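Long-range contacts in antifreeze protein (Marinomonas primoryensis, PDB 5JUH), which belongs to a giant adhesin that binds its Antarctic bacterium to diatoms and ice, this C-terminal calcium-binding RTX domain probably serving in type I secretion: residues D109-F114 with D164-G169; G90-D95 with A116-L121; D122-L127 with I191-E196. All blocks are in the same frame, centred on the assembly; numbering follows the deposited sequence.

Contact 1 (D109-F114 with D164-G169); sequences DTITDF and DVANFG. With CA (calcium ion), chain E.
Ile-111 and Phe-168 lie side by side and point the same way, the methyl CD1 of Ile-111 resting 3.9 Å from Phe-168 CE1. The same methyl reaches Ala-166 CB, so the tip of the isoleucine fills the notch between the small alanine and the phenylalanine ring. Farther along, the CB of Phe-114 sits at the edge of the Phe-168 ring, near its plane, 3.7 Å from Phe-168 CD1. The two rings form an offset edge-to-face pair, Phe-168 turning its edge to the face of Phe-114 with the planes at 66°; CG of Phe-114 is anti to the backbone N (chi1 -176°), which lays its ring alongside its neighbour. Leu-121 of strand 120-122 packs against all three large side chains. The backbones carrying these side chains pair in parallel, strand 110-111 with strand 163-168, joining the strands of the RTX beta-roll to the antiparallel hairpins that follow. Asn-167 N bonds to Asp-109 O, Ile-111 N to Asn-167 O at 2.9 Å, and Gly-169 N to Ile-111 O at 2.8 Å. On the other face of the sheet, a water bridges Thr-110 OG1 and Asn-167 OD1. Gly-169 has no CB to collide with Thr-112 CA, which lies 4.1 Å from Gly-169 CA. At the opposite end Asp-109 OD1 binds a calcium ion at 2.4 Å, completed by Asp-82, Leu-84, Asp-86 and waters.

Contact 2 (G90-D95 with A116-L121); sequences GLEGSD and AAEDAL. With CA (calcium ion), chain G; CA (calcium ion), chain H; CA (calcium ion), chain I.
Calcium-binding turns of an RTX beta-roll make this contact: the loop 90-95, with two glycines and a metal-binding aspartate, between strands 87-89 and 96-98, meets the turn that leads into strand 120-122. Asp-119 is the main link. Its OD1 binds a calcium ion at 2.4 Å and also accepts a hydrogen bond from Asp-95 N, 2.9 Å away; the N-H arrives on the anti side of the carboxylate, 22° out of its plane, so one oxygen is gripped by both metal and amide. The same ion takes the carbonyl oxygens of Leu-91 and Gly-93, Asp-95 OD2 and two waters. Asp-119 OD2 is held mainly by Asn-115 and also accepts from one of these waters. As in other RTX repeats, a single aspartate serves successive metal sites: Asp-95 OD2 bridges this ion and a second one, at 2.3 and 2.8 Å, while its OD1 binds the second alone. Gly-90 O and Glu-92 O join that second site, which Gly-71, Gly-73 and Asp-75 complete from the preceding turn.

A third calcium ion lies between Glu-92 and Glu-118, and each carboxylate holds it with both oxygens. The side chains cross at a slant, their carboxylate planes 34° apart, and Glu-92 OE1 stands 3.3 Å from Glu-118 OE1, a proximity the shared cation probably makes tolerable. Glu-92 bends at chi2 (-64°) to bring its carboxylate round, and its OE1 also accepts from Gly-93 N; Glu-118 reaches out extended beyond CG. Ser-94 lies against Glu-118, Ser-94 CB 3.1 Å from Glu-118 O. Past the metals, Ala-120 N donates to Asp-95 O, starting the parallel pairing of strands 96-98 and 120-122.

Contact 3 (D122-L127 with I191-E196); sequences DLTDLL and IYNNEE
A threonine hydroxyl stands in for a backbone acceptor where this parallel pairing ends: Asn-193 N donates to Thr-124 OG1 at 2.9 Å. Strands 120-122 and 187-192 are neighbours in a mixed sheet, and Leu-123 N still bonds to Ile-191 O before segment 122-127 turns into its helix. Asp-122 shapes that change of course. With chi1 at -176° its carboxylate lies beside the carbonyl carbon, facing the residues that follow, and Asp-122 OD1 takes Thr-124 N, nearly along the C-O axis, and Thr-124 OG1, which comes in on the syn side at 2.8 Å. The backbone bond makes an Asx turn; the hydroxyl bond probably helps hold OG1 where Asn-193 N can reach it. Ile-191 CG2 lies 3.7 Å from Asp-122 OD2, the side chains crossing at about a right angle. Leu-127, about one helical turn after Thr-124, sets CB 3.7 Å from Tyr-192 CE1, while helix 140-150 packs on both residues and the tyrosine hydroxyl bonds to Pro-134 O. Segment 191-196 reverses in a type I' turn from Tyr-192 to Glu-195. A water between turn and helix start donates to Asp-122 OD2 and Thr-124 OG1 and accepts from Asn-194 N at 2.9 Å.

How the contacts relate
Contacts 1 and 2, about 12 Å apart between centres, both involve calcium, but at separate sets of turns: the ion at Asp-109 is about 19 Å from the one shared by Asp-95 and Asp-119. Asp-113 joins them directly: its OD2 lies 2.8 Å from Leu-91 N and its OD1 2.9 Å from Gly-90 N, probable hydrogen bonds that tie strand 110-111's exit to the metal-binding loop. Phe-114 CE1 also packs 3.5 Å from Leu-121 CD2, between the two sheets. Contact 3 continues the sheet of contact 2: Leu-121 O lies 2.8 Å from Ile-191 N, a probable hydrogen bond. Contacts 1 and 3 are on opposite sides of the chain's centre, yet Val-165 CG2 is 4.0 Å from Leu-123 CD2.

Contact 1 (D109-F114 with D164-G169)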
# COMPACT_ATOMS: atom_id res chain seq x y z
N ASP A 109 2.40 -10.80 2.51
CA ASP A 109 2.15 -10.43 3.90
C ASP A 109 0.68 -10.08 4.21
O ASP A 109 -0.07 -9.71 3.34
CB ASP A 109 3.04 -9.29 4.30
CG ASP A 109 4.53 -9.67 4.22
OD1 ASP A 109 4.94 -10.90 4.46
OD2 ASP A 109 5.31 -8.67 3.94
N THR A 110 0.35 -10.19 5.51
CA THR A 110 -0.91 -9.69 6.06
C THR A 110 -0.61 -8.39 6.78
O THR A 110 0.33 -8.30 7.59
CB THR A 110 -1.50 -10.70 6.97
OG1 THR A 110 -1.83 -11.88 6.26
CG2 THR A 110 -2.73 -10.14 7.69
N ILE A 111 -1.42 -7.37 6.49
CA ILE A 111 -1.42 -6.12 7.24
C ILE A 111 -2.70 -6.15 8.05
O ILE A 111 -3.78 -6.09 7.45
CB ILE A 111 -1.33 -4.87 6.36
CG1 ILE A 111 0.01 -4.89 5.56
CG2 ILE A 111 -1.45 -3.64 7.26
CD1 ILE A 111 0.00 -3.87 4.48
N THR A 112 -2.60 -6.25 9.35
CA THR A 112 -3.79 -6.50 10.16
C THR A 112 -4.68 -5.25 10.34
O THR A 112 -5.91 -5.49 10.40
CB THR A 112 -3.52 -7.03 11.52
OG1 THR A 112 -2.89 -6.05 12.30
CG2 THR A 112 -2.63 -8.30 11.53
N ASP A 113 -4.12 -4.03 10.26
CA ASP A 113 -4.84 -2.89 10.77
C ASP A 113 -4.55 -1.67 9.88
O ASP A 113 -4.32 -0.55 10.44
CB ASP A 113 -4.44 -2.61 12.23
CG ASP A 113 -2.94 -2.12 12.33
OD1 ASP A 113 -2.07 -2.52 11.47
OD2 ASP A 113 -2.70 -1.37 13.31
N PHE A 114 -4.62 -1.82 8.55
CA PHE A 114 -4.31 -0.67 7.71
C PHE A 114 -5.46 0.35 7.88
O PHE A 114 -6.58 0.04 7.52
CB PHE A 114 -4.22 -1.09 6.26
CG PHE A 114 -3.80 0.03 5.32
CD1 PHE A 114 -2.48 0.39 5.30
CD2 PHE A 114 -4.69 0.73 4.53
CE1 PHE A 114 -2.04 1.38 4.52
CE2 PHE A 114 -4.26 1.77 3.66
CZ PHE A 114 -2.94 2.08 3.72
N ASP A 164 -3.00 -9.04 -5.53
CA ASP A 164 -2.98 -8.45 -4.24
C ASP A 164 -1.53 -8.18 -3.74
O ASP A 164 -0.63 -9.00 -3.88
CB ASP A 164 -3.71 -9.32 -3.21
CG ASP A 164 -5.20 -9.33 -3.45
OD1 ASP A 164 -5.87 -8.22 -3.42
OD2 ASP A 164 -5.76 -10.38 -3.59
N VAL A 165 -1.35 -6.98 -3.24
CA VAL A 165 -0.04 -6.61 -2.69
C VAL A 165 0.16 -7.17 -1.29
O VAL A 165 1.30 -7.24 -0.78
CB VAL A 165 0.20 -5.09 -2.77
CG1 VAL A 165 -0.00 -4.51 -4.17
CG2 VAL A 165 -0.60 -4.32 -1.73
N ALA A 166 -0.97 -7.41 -0.62
CA ALA A 166 -1.01 -7.84 0.78
C ALA A 166 -2.41 -8.38 1.02
O ALA A 166 -3.31 -8.00 0.31
CB ALA A 166 -0.70 -6.73 1.80
N ASN A 167 -2.59 -9.14 2.11
CA ASN A 167 -3.94 -9.44 2.58
C ASN A 167 -4.23 -8.49 3.71
O ASN A 167 -3.44 -8.37 4.63
CB ASN A 167 -3.97 -10.89 3.07
CG ASN A 167 -3.85 -11.85 1.89
OD1 ASN A 167 -2.97 -12.75 1.89
ND2 ASN A 167 -4.61 -11.66 0.95
N PHE A 168 -5.30 -7.74 3.63
CA PHE A 168 -5.72 -6.78 4.62
C PHE A 168 -6.61 -7.42 5.65
O PHE A 168 -7.56 -8.06 5.29
CB PHE A 168 -6.33 -5.56 3.97
CG PHE A 168 -5.36 -4.75 3.14
CD1 PHE A 168 -4.54 -3.85 3.81
CD2 PHE A 168 -5.15 -5.02 1.81
CE1 PHE A 168 -3.63 -3.10 3.14
CE2 PHE A 168 -4.17 -4.34 1.11
CZ PHE A 168 -3.40 -3.39 1.81
N GLY A 169 -6.25 -7.35 6.93
CA GLY A 169 -6.93 -8.03 8.00
C GLY A 169 -8.11 -7.30 8.59
O GLY A 169 -8.49 -6.26 8.07
CA CA E . 7.13 -11.69 4.04
O HOH W 1 7.95 -9.50 3.80
O HOH W 2 -1.02 -13.09 3.99
O HOH W 3 6.09 -11.72 1.81

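Contact 2 (G90-D95 with A116-L121)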
# COMPACT_ATOMS: atom_id res chain seq x y z
N GLY A 90 0.49 -1.95 12.58
CA GLY A 90 1.10 -0.65 12.82
C GLY A 90 0.76 -0.02 14.18
O GLY A 90 1.52 0.79 14.70
N LEU A 91 -0.41 -0.39 14.70
CA LEU A 91 -0.95 0.24 15.88
C LEU A 91 -1.22 1.72 15.57
O LEU A 91 -1.42 2.10 14.41
CB LEU A 91 -0.18 -0.09 17.14
CG LEU A 91 -0.11 -1.58 17.50
CD1 LEU A 91 0.66 -1.78 18.80
CD2 LEU A 91 -1.47 -2.26 17.55
N GLU A 92 -1.31 2.56 16.63
CA GLU A 92 -1.57 3.91 16.43
C GLU A 92 -0.46 4.61 15.66
O GLU A 92 0.59 4.07 15.41
CB GLU A 92 -1.97 4.60 17.74
CG GLU A 92 -3.51 4.63 17.95
CD GLU A 92 -4.20 5.51 16.82
OE1 GLU A 92 -3.56 6.34 15.96
OE2 GLU A 92 -5.36 5.35 16.67
N GLY A 93 -0.74 5.82 15.27
CA GLY A 93 0.14 6.56 14.45
C GLY A 93 0.02 6.20 12.99
O GLY A 93 -0.69 5.29 12.60
N SER A 94 0.76 6.95 12.16
CA SER A 94 0.62 6.84 10.73
C SER A 94 1.83 6.01 10.27
O SER A 94 2.98 6.49 10.35
CB SER A 94 0.73 8.20 10.08
OG SER A 94 -0.45 8.96 10.42
N ASP A 95 1.60 4.76 9.92
CA ASP A 95 2.66 3.77 9.71
C ASP A 95 2.80 3.52 8.24
O ASP A 95 1.81 3.40 7.50
CB ASP A 95 2.29 2.49 10.48
CG ASP A 95 2.10 2.76 11.94
OD1 ASP A 95 3.04 3.26 12.58
OD2 ASP A 95 1.00 2.59 12.43
N ALA A 116 -6.61 3.78 6.29
CA ALA A 116 -6.33 4.55 5.08
C ALA A 116 -6.20 6.06 5.40
O ALA A 116 -5.65 6.81 4.55
CB ALA A 116 -7.37 4.37 3.97
N ALA A 117 -6.83 6.54 6.48
CA ALA A 117 -6.68 7.95 6.83
C ALA A 117 -5.35 8.30 7.47
O ALA A 117 -5.02 9.49 7.56
CB ALA A 117 -7.72 8.29 7.87
N GLU A 118 -4.50 7.29 7.73
CA GLU A 118 -3.27 7.57 8.53
C GLU A 118 -2.03 6.83 7.93
O GLU A 118 -1.00 7.42 7.68
CB GLU A 118 -3.43 7.16 10.05
CG GLU A 118 -4.39 8.08 10.72
CD GLU A 118 -4.66 7.81 12.15
OE1 GLU A 118 -3.71 7.52 12.86
OE2 GLU A 118 -5.90 7.93 12.52
N ASP A 119 -2.18 5.53 7.69
CA ASP A 119 -1.10 4.69 7.25
C ASP A 119 -0.86 4.84 5.74
O ASP A 119 -1.62 5.45 5.01
CB ASP A 119 -1.48 3.24 7.58
CG ASP A 119 -1.67 2.98 9.04
OD1 ASP A 119 -1.03 3.53 9.97
OD2 ASP A 119 -2.50 2.06 9.33
N ALA A 120 0.24 4.20 5.27
CA ALA A 120 0.61 4.25 3.85
C ALA A 120 1.28 2.97 3.44
O ALA A 120 1.73 2.25 4.26
CB ALA A 120 1.58 5.41 3.62
N LEU A 121 1.28 2.68 2.16
CA LEU A 121 1.92 1.52 1.62
C LEU A 121 3.07 1.93 0.69
O LEU A 121 2.88 2.71 -0.23
CB LEU A 121 0.93 0.76 0.76
CG LEU A 121 -0.39 0.31 1.42
CD1 LEU A 121 -1.29 -0.36 0.42
CD2 LEU A 121 -0.08 -0.68 2.55
CA CA G . -1.24 3.03 12.28
CA CA H . 2.45 2.93 14.84
CA CA I . -5.43 6.85 14.65
O HOH W 4 -1.76 0.82 11.57
O HOH W 5 -3.53 3.64 12.52
O HOH W 6 -7.55 5.92 14.23

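Contact 3 (D122-L127 with I191-E196)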
# COMPACT_ATOMS: atom_id res chain seq x y z
N ASP A 122 4.25 1.41 0.96
CA ASP A 122 5.39 1.60 0.04
C ASP A 122 5.36 0.46 -0.98
O ASP A 122 5.69 -0.68 -0.61
CB ASP A 122 6.70 1.72 0.82
CG ASP A 122 7.90 2.02 -0.11
OD1 ASP A 122 7.82 1.66 -1.30
OD2 ASP A 122 8.87 2.64 0.39
N LEU A 123 4.99 0.81 -2.18
CA LEU A 123 4.83 -0.19 -3.20
C LEU A 123 5.93 -0.18 -4.25
O LEU A 123 5.75 -0.74 -5.24
CB LEU A 123 3.46 0.02 -3.95
CG LEU A 123 2.26 -0.11 -2.97
CD1 LEU A 123 0.98 0.04 -3.81
CD2 LEU A 123 2.23 -1.48 -2.24
N THR A 124 6.99 0.52 -3.95
CA THR A 124 8.10 0.63 -4.94
C THR A 124 8.56 -0.70 -5.51
O THR A 124 8.71 -0.81 -6.66
CB THR A 124 9.31 1.34 -4.28
OG1 THR A 124 8.92 2.60 -3.75
CG2 THR A 124 10.43 1.57 -5.32
N ASP A 125 8.67 -1.69 -4.63
CA ASP A 125 9.15 -2.99 -5.13
C ASP A 125 8.18 -3.70 -6.07
O ASP A 125 8.56 -4.43 -6.90
CB ASP A 125 9.44 -3.91 -3.93
CG ASP A 125 10.29 -5.13 -4.32
OD1 ASP A 125 11.34 -4.92 -4.83
OD2 ASP A 125 9.83 -6.18 -4.07
N LEU A 126 6.91 -3.43 -5.95
CA LEU A 126 5.94 -4.01 -6.85
C LEU A 126 5.83 -3.29 -8.18
O LEU A 126 5.32 -3.83 -9.10
CB LEU A 126 4.53 -3.96 -6.15
CG LEU A 126 4.63 -5.03 -5.05
CD1 LEU A 126 4.81 -4.62 -3.67
CD2 LEU A 126 3.60 -6.03 -5.26
N LEU A 127 6.22 -2.04 -8.21
CA LEU A 127 6.01 -1.16 -9.32
C LEU A 127 7.22 -1.01 -10.24
O LEU A 127 7.08 -0.80 -11.42
CB LEU A 127 5.54 0.18 -8.81
CG LEU A 127 4.12 0.15 -8.24
CD1 LEU A 127 3.90 1.34 -7.38
CD2 LEU A 127 3.05 0.06 -9.37
N ILE A 191 3.51 5.12 -1.51
CA ILE A 191 4.89 5.63 -1.62
C ILE A 191 5.60 4.90 -2.79
O ILE A 191 5.51 3.70 -2.94
CB ILE A 191 5.65 5.45 -0.32
CG1 ILE A 191 5.00 6.40 0.75
CG2 ILE A 191 7.10 5.81 -0.49
CD1 ILE A 191 5.32 5.96 2.14
N TYR A 192 6.20 5.69 -3.66
CA TYR A 192 7.01 5.19 -4.75
C TYR A 192 8.30 6.05 -4.76
O TYR A 192 8.26 7.27 -4.82
CB TYR A 192 6.29 5.36 -6.08
CG TYR A 192 7.06 4.88 -7.30
CD1 TYR A 192 7.13 3.57 -7.57
CD2 TYR A 192 7.79 5.72 -8.14
CE1 TYR A 192 7.84 3.10 -8.65
CE2 TYR A 192 8.46 5.25 -9.18
CZ TYR A 192 8.49 3.93 -9.43
OH TYR A 192 9.17 3.42 -10.59
N ASN A 193 9.43 5.35 -4.59
CA ASN A 193 10.73 6.08 -4.53
C ASN A 193 10.73 7.22 -3.50
O ASN A 193 11.19 8.30 -3.78
CB ASN A 193 11.11 6.54 -5.92
CG ASN A 193 11.56 5.44 -6.82
OD1 ASN A 193 12.00 4.39 -6.41
ND2 ASN A 193 11.61 5.76 -8.10
N ASN A 194 10.30 6.91 -2.26
CA ASN A 194 10.35 7.83 -1.16
C ASN A 194 9.55 9.10 -1.28
O ASN A 194 9.77 10.03 -0.55
CB ASN A 194 11.78 8.16 -0.71
CG ASN A 194 12.60 6.92 -0.58
OD1 ASN A 194 13.54 6.70 -1.30
ND2 ASN A 194 12.25 6.12 0.32
N GLU A 195 8.57 9.12 -2.13
CA GLU A 195 7.63 10.24 -2.24
C GLU A 195 6.20 9.63 -2.23
O GLU A 195 5.98 8.51 -2.63
CB GLU A 195 7.89 11.03 -3.54
CG GLU A 195 9.21 11.89 -3.29
CD GLU A 195 9.72 12.79 -4.37
OE1 GLU A 195 10.47 13.88 -4.14
OE2 GLU A 195 9.44 12.26 -5.48
N GLU A 196 5.28 10.43 -1.70
CA GLU A 196 3.94 9.93 -1.38
C GLU A 196 2.88 10.54 -2.32
O GLU A 196 2.88 11.74 -2.63
CB GLU A 196 3.66 10.22 0.08
CG GLU A 196 2.38 9.52 0.53
CD GLU A 196 2.27 9.54 2.02
OE1 GLU A 196 1.90 10.52 2.65
OE2 GLU A 196 2.60 8.44 2.57
O HOH W 7 10.26 4.10 -1.46